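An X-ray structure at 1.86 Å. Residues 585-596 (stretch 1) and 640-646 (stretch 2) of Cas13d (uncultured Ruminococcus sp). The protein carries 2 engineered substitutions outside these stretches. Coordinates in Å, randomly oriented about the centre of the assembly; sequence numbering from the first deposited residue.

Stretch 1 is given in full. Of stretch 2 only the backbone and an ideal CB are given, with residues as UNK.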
ATOM      1  N   ARG A 585      -9.941  26.290  -7.835  1.00 27.62           N
ATOM      2  CA  ARG A 585      -9.366  27.084  -6.730  1.00 30.22           C
ATOM      3  C   ARG A 585      -8.187  26.311  -6.130  1.00 28.21           C
ATOM      4  O   ARG A 585      -7.188  26.925  -5.860  1.00 27.90           O
ATOM      5  CB  ARG A 585     -10.410  27.398  -5.662  1.00 29.95           C
ATOM      6  CG  ARG A 585      -9.802  28.006  -4.413  1.00 32.18           C
ATOM      7  CD  ARG A 585     -10.801  28.387  -3.350  1.00 41.74           C
ATOM      8  NE  ARG A 585     -11.619  29.521  -3.727  1.00 41.62           N
ATOM      9  CZ  ARG A 585     -11.270  30.783  -3.573  1.00 48.43           C
ATOM     10  NH1 ARG A 585     -10.128  31.096  -3.002  1.00 39.30           N
ATOM     11  NH2 ARG A 585     -12.063  31.735  -4.002  1.00 41.47           N
ATOM     12  N   ASP A 586      -8.327  24.998  -5.963  1.00 25.97           N
ATOM     13  CA  ASP A 586      -7.231  24.186  -5.390  1.00 27.31           C
ATOM     14  C   ASP A 586      -6.007  24.298  -6.304  1.00 23.20           C
ATOM     15  O   ASP A 586      -4.941  24.517  -5.801  1.00 22.98           O
ATOM     16  CB  ASP A 586      -7.648  22.723  -5.232  1.00 26.12           C
ATOM     17  CG  ASP A 586      -8.592  22.449  -4.078  1.00 36.10           C
ATOM     18  OD1 ASP A 586      -8.673  23.284  -3.182  1.00 37.79           O
ATOM     19  OD2 ASP A 586      -9.233  21.415  -4.102  1.00 32.38           O
ATOM     20  N   ALA A 587      -6.201  24.175  -7.611  1.00 24.42           N
ATOM     21  CA  ALA A 587      -5.072  24.238  -8.562  1.00 27.07           C
ATOM     22  C   ALA A 587      -4.395  25.612  -8.571  1.00 29.12           C
ATOM     23  O   ALA A 587      -3.196  25.666  -8.456  1.00 27.31           O
ATOM     24  CB  ALA A 587      -5.535  23.846  -9.934  1.00 25.22           C
ATOM     25  N   LEU A 588      -5.156  26.691  -8.673  1.00 27.79           N
ATOM     26  CA  LEU A 588      -4.534  28.036  -8.674  1.00 27.66           C
ATOM     27  C   LEU A 588      -3.819  28.292  -7.345  1.00 26.07           C
ATOM     28  O   LEU A 588      -2.761  28.824  -7.377  1.00 29.15           O
ATOM     29  CB  LEU A 588      -5.619  29.082  -8.926  1.00 26.68           C
ATOM     30  CG  LEU A 588      -5.866  29.409 -10.390  1.00 26.65           C
ATOM     31  CD1 LEU A 588      -6.167  28.166 -11.190  1.00 28.77           C
ATOM     32  CD2 LEU A 588      -6.975  30.428 -10.539  1.00 29.53           C
ATOM     33  N   THR A 589      -4.419  27.907  -6.228  1.00 26.05           N
ATOM     34  CA  THR A 589      -3.828  28.114  -4.886  1.00 26.08           C
ATOM     35  C   THR A 589      -2.515  27.341  -4.728  1.00 28.16           C
ATOM     36  O   THR A 589      -1.590  27.885  -4.188  1.00 25.68           O
ATOM     37  CB  THR A 589      -4.828  27.713  -3.799  1.00 28.59           C
ATOM     38  OG1 THR A 589      -6.039  28.426  -4.005  1.00 29.86           O
ATOM     39  CG2 THR A 589      -4.320  27.966  -2.403  1.00 28.88           C
ATOM     40  N   ILE A 590      -2.453  26.101  -5.192  1.00 25.09           N
ATOM     41  CA  ILE A 590      -1.193  25.324  -5.049  1.00 25.24           C
ATOM     42  C   ILE A 590      -0.074  25.984  -5.860  1.00 27.79           C
ATOM     43  O   ILE A 590       1.049  25.878  -5.454  1.00 26.28           O
ATOM     44  CB  ILE A 590      -1.378  23.814  -5.310  1.00 25.63           C
ATOM     45  CG1 ILE A 590      -0.446  22.984  -4.431  1.00 25.24           C
ATOM     46  CG2 ILE A 590      -1.243  23.441  -6.769  1.00 25.22           C
ATOM     47  CD1 ILE A 590      -0.765  21.526  -4.422  1.00 25.03           C
ATOM     48  N   LEU A 591      -0.400  26.517  -7.029  1.00 26.19           N
ATOM     49  CA  LEU A 591       0.593  27.208  -7.886  1.00 27.88           C
ATOM     50  C   LEU A 591       1.057  28.499  -7.209  1.00 32.53           C
ATOM     51  O   LEU A 591       2.231  28.784  -7.235  1.00 29.07           O
ATOM     52  CB  LEU A 591      -0.069  27.499  -9.227  1.00 30.93           C
ATOM     53  CG  LEU A 591       0.242  26.538 -10.366  1.00 36.57           C
ATOM     54  CD1 LEU A 591       0.923  25.258  -9.940  1.00 34.19           C
ATOM     55  CD2 LEU A 591      -0.953  26.290 -11.247  1.00 35.64           C
ATOM     56  N   GLY A 592       0.127  29.217  -6.590  1.00 25.94           N
ATOM     57  CA  GLY A 592       0.391  30.501  -5.925  1.00 31.94           C
ATOM     58  C   GLY A 592      -0.507  31.583  -6.492  1.00 29.34           C
ATOM     59  O   GLY A 592      -0.387  31.891  -7.651  1.00 31.73           O
ATOM     60  N   ILE A 593      -1.380  32.114  -5.652  1.00 32.30           N
ATOM     61  CA  ILE A 593      -2.390  33.128  -6.052  1.00 33.72           C
ATOM     62  C   ILE A 593      -2.654  34.049  -4.863  1.00 37.38           C
ATOM     63  O   ILE A 593      -2.285  33.703  -3.748  1.00 36.28           O
ATOM     64  CB  ILE A 593      -3.671  32.406  -6.503  1.00 36.99           C
ATOM     65  CG1 ILE A 593      -4.532  33.259  -7.429  1.00 50.15           C
ATOM     66  CG2 ILE A 593      -4.464  31.924  -5.314  1.00 33.29           C
ATOM     67  CD1 ILE A 593      -4.188  33.124  -8.868  1.00 50.81           C
ATOM     68  N   ASP A 594      -3.300  35.173  -5.136  1.00 43.32           N
ATOM     69  CA  ASP A 594      -3.657  36.151  -4.084  1.00 43.72           C
ATOM     70  C   ASP A 594      -4.539  35.408  -3.090  1.00 43.16           C
ATOM     71  O   ASP A 594      -5.465  34.735  -3.511  1.00 47.52           O
ATOM     72  CB  ASP A 594      -4.332  37.365  -4.726  1.00 52.64           C
ATOM     73  CG  ASP A 594      -5.212  38.208  -3.823  1.00 67.70           C
ATOM     74  OD1 ASP A 594      -5.049  38.143  -2.601  1.00 76.46           O
ATOM     75  OD2 ASP A 594      -6.051  38.946  -4.366  1.00 76.90           O
ATOM     76  N   ASP A 595      -4.256  35.580  -1.811  1.00 40.41           N
ATOM     77  CA  ASP A 595      -4.968  34.880  -0.719  1.00 52.25           C
ATOM     78  C   ASP A 595      -6.455  35.240  -0.707  1.00 54.36           C
ATOM     79  O   ASP A 595      -7.229  34.430  -0.226  1.00 54.73           O
ATOM     80  CB  ASP A 595      -4.349  35.212   0.637  1.00 57.94           C
ATOM     81  CG  ASP A 595      -3.085  34.433   0.941  1.00 73.97           C
ATOM     82  OD1 ASP A 595      -2.837  33.415   0.270  1.00 77.82           O
ATOM     83  OD2 ASP A 595      -2.359  34.849   1.853  1.00 84.51           O
ATOM     84  N   ASN A 596      -6.832  36.408  -1.214  1.00 51.28           N
ATOM     85  CA  ASN A 596      -8.250  36.813  -1.070  1.00 62.13           C
ATOM     86  C   ASN A 596      -9.020  36.747  -2.390  1.00 57.65           C
ATOM     87  O   ASN A 596     -10.065  37.372  -2.480  1.00 55.80           O
ATOM     88  CB  ASN A 596      -8.404  38.099  -0.257  1.00 68.94           C
ATOM     89  CG  ASN A 596      -7.789  39.311  -0.911  1.00 72.14           C
ATOM     90  OD1 ASN A 596      -7.438  40.266  -0.230  1.00 79.49           O
ATOM     91  ND2 ASN A 596      -7.682  39.293  -2.226  1.00 75.86           N
ATOM     92  N   UNK A 640      -2.981  20.682   2.291  1.00 28.03           N
ATOM     93  CA  UNK A 640      -3.736  21.924   2.020  1.00 26.21           C
ATOM     94  C   UNK A 640      -2.990  22.675   0.914  1.00 26.49           C
ATOM     95  O   UNK A 640      -1.820  22.896   1.088  1.00 26.71           O
ATOM     96  CB  UNK A 640      -3.880  22.787   3.275  1.00 26.21           C
ATOM     97  N   UNK A 641      -3.686  23.113  -0.127  1.00 24.51           N
ATOM     98  CA  UNK A 641      -3.014  23.736  -1.287  1.00 25.09           C
ATOM     99  C   UNK A 641      -2.218  24.969  -0.871  1.00 25.93           C
ATOM    100  O   UNK A 641      -1.098  25.102  -1.268  1.00 24.91           O
ATOM    101  CB  UNK A 641      -4.039  24.121  -2.356  1.00 25.09           C
ATOM    102  N   UNK A 642      -2.833  25.838  -0.101  1.00 27.21           N
ATOM    103  CA  UNK A 642      -2.145  27.069   0.330  1.00 27.97           C
ATOM    104  C   UNK A 642      -0.952  26.744   1.232  1.00 27.31           C
ATOM    105  O   UNK A 642       0.074  27.361   1.072  1.00 26.04           O
ATOM    106  CB  UNK A 642      -3.116  27.995   1.065  1.00 27.97           C
ATOM    107  N   UNK A 643      -1.119  25.818   2.164  1.00 26.40           N
ATOM    108  CA  UNK A 643      -0.008  25.453   3.073  1.00 28.39           C
ATOM    109  C   UNK A 643       1.135  24.803   2.289  1.00 27.15           C
ATOM    110  O   UNK A 643       2.260  25.118   2.552  1.00 26.20           O
ATOM    111  CB  UNK A 643      -0.496  24.503   4.169  1.00 28.39           C
ATOM    112  N   UNK A 644       0.814  23.943   1.337  1.00 25.57           N
ATOM    113  CA  UNK A 644       1.866  23.269   0.531  1.00 24.13           C
ATOM    114  C   UNK A 644       2.657  24.328  -0.240  1.00 23.86           C
ATOM    115  O   UNK A 644       3.868  24.255  -0.273  1.00 24.64           O
ATOM    116  CB  UNK A 644       1.258  22.250  -0.435  1.00 24.13           C
ATOM    117  N   UNK A 645       1.964  25.303  -0.808  1.00 24.10           N
ATOM    118  CA  UNK A 645       2.660  26.361  -1.569  1.00 22.01           C
ATOM    119  C   UNK A 645       3.607  27.111  -0.632  1.00 24.20           C
ATOM    120  O   UNK A 645       4.643  27.463  -1.084  1.00 28.52           O
ATOM    121  CB  UNK A 645       1.662  27.328  -2.209  1.00 22.01           C
ATOM    122  N   UNK A 646       3.210  27.372   0.608  1.00 28.06           N
ATOM    123  CA  UNK A 646       4.089  28.066   1.585  1.00 29.99           C
ATOM    124  C   UNK A 646       5.297  27.197   1.939  1.00 31.20           C
ATOM    125  O   UNK A 646       6.388  27.710   2.042  1.00 28.45           O
ATOM    126  CB  UNK A 646       3.313  28.416   2.856  1.00 29.99           C
TER

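Two helices of one chain, 585-591 and 641-646, run nearly parallel at 17°, with their axes 7.6 Å apart at closest approach. Such close packing favours small side chains where the backbones nearly touch.

Position 640 lies just before the helix, with extended backbone angles. Its CB points away from stretch 1 and has nothing of it within 5.5 Å. An N-cap residue would suit: Ser, Thr, Asp or Asn. It is Asn 640. Its OD1 accepts from the backbone N of position 643 at 3.0 Å, a capping bond.

Position 641 faces stretch 1 directly. Its CA is 4.5 Å from the CA of Ile 590. The ideal CB lies 3.6 Å from Asp 586 O, 3.8 Å from Ile 590 N and 3.9 Å from Thr 589 CG2. There is little space for more atoms, so Ala, Gly or perhaps Ser would suit. The residue is Ala 641. Its CB packs 4.0 Å from Ile 590 CB and 3.6 Å from Asp 586 O.

At 642 the CB points sideways. The ideal CB is 3.7 Å from Thr 589 CG2, and the carboxylate of Asp 595 lies farther out. A flexible polar or basic side chain would fit: Gln, Lys or Arg. It is Gln 642. Its CB touches Thr 589 CG2 at 3.6 Å, and its CG comes within 4.2 Å of Asp 595 OD1. Asp 595 is poorly ordered, so this second contact is loosely defined.

Position 643 points away. Stretch 1 sets no demand here, and many residues would suit. It is Lys 643, whose side chain makes no contact with stretch 1.

Position 644 points toward stretch 1, with the ideal CB 4.4 Å from Ile 590 CG1. An aliphatic residue is expected: Ile, Val, Leu or Met. It is Ile 644. Its CG2 meets Ile 590 CG1 at 4.0 Å, while the end of the side chain leads away.

Position 645 points toward the end of the first helix. The ideal CB is 3.6 Å from Ile 590 O and 3.8 Å from Thr 589 O. Beyond lies Leu 591 O, and Gly 592 offers no side chain. A long donor, Arg or Lys, or perhaps Gln, would suit. It is Arg 645. Its NE gives a weak hydrogen bond to Leu 591 O, 3.1 Å and 131°.

Position 646 points sideways, clear of stretch 1. Many polar residues would suit. It is Glu 646, whose carboxylate is hydrogen-bonded elsewhere in the structure.

Stretch 2 640-646: NAQKIRE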
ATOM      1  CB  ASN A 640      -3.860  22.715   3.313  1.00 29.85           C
ATOM      2  CG  ASN A 640      -4.576  24.028   3.133  1.00 35.70           C
ATOM      3  OD1 ASN A 640      -3.989  25.011   2.738  1.00 32.85           O
ATOM      4  ND2 ASN A 640      -5.856  24.025   3.403  1.00 35.78           N
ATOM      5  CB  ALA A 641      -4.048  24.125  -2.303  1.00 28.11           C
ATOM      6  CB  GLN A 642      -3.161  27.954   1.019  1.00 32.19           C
ATOM      7  CG  GLN A 642      -2.648  29.351   1.226  1.00 44.60           C
ATOM      8  CD  GLN A 642      -3.029  29.710   2.628  1.00 60.60           C
ATOM      9  OE1 GLN A 642      -2.260  29.496   3.557  1.00 80.31           O
ATOM     10  NE2 GLN A 642      -4.251  30.180   2.788  1.00 57.49           N
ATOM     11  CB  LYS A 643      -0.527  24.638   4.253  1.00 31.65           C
ATOM     12  CG  LYS A 643      -1.344  25.457   5.233  1.00 34.86           C
ATOM     13  CD  LYS A 643      -1.853  24.677   6.392  1.00 41.12           C
ATOM     14  CE  LYS A 643      -3.030  25.341   7.059  1.00 46.00           C
ATOM     15  NZ  LYS A 643      -2.678  26.707   7.484  1.00 54.00           N
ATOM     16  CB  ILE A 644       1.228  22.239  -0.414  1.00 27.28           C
ATOM     17  CG1 ILE A 644       0.807  20.998   0.364  1.00 27.99           C
ATOM     18  CG2 ILE A 644       2.172  21.897  -1.549  1.00 29.38           C
ATOM     19  CD1 ILE A 644       1.911  20.429   1.190  1.00 32.11           C
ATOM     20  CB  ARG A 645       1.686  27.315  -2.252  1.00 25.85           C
ATOM     21  CG  ARG A 645       2.371  28.451  -2.992  1.00 28.61           C
ATOM     22  CD  ARG A 645       3.286  27.985  -4.097  1.00 28.76           C
ATOM     23  NE  ARG A 645       4.063  29.037  -4.719  1.00 31.84           N
ATOM     24  CZ  ARG A 645       5.271  29.400  -4.338  1.00 35.51           C
ATOM     25  NH1 ARG A 645       5.849  28.805  -3.321  1.00 33.23           N
ATOM     26  NH2 ARG A 645       5.906  30.358  -4.969  1.00 32.56           N
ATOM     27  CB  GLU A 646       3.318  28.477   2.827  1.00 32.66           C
ATOM     28  CG  GLU A 646       2.293  29.544   2.533  1.00 45.24           C
ATOM     29  CD  GLU A 646       2.845  30.795   1.872  1.00 59.05           C
ATOM     30  OE1 GLU A 646       3.714  31.448   2.471  1.00 54.32           O
ATOM     31  OE2 GLU A 646       2.400  31.108   0.759  1.00 66.67           O
TER
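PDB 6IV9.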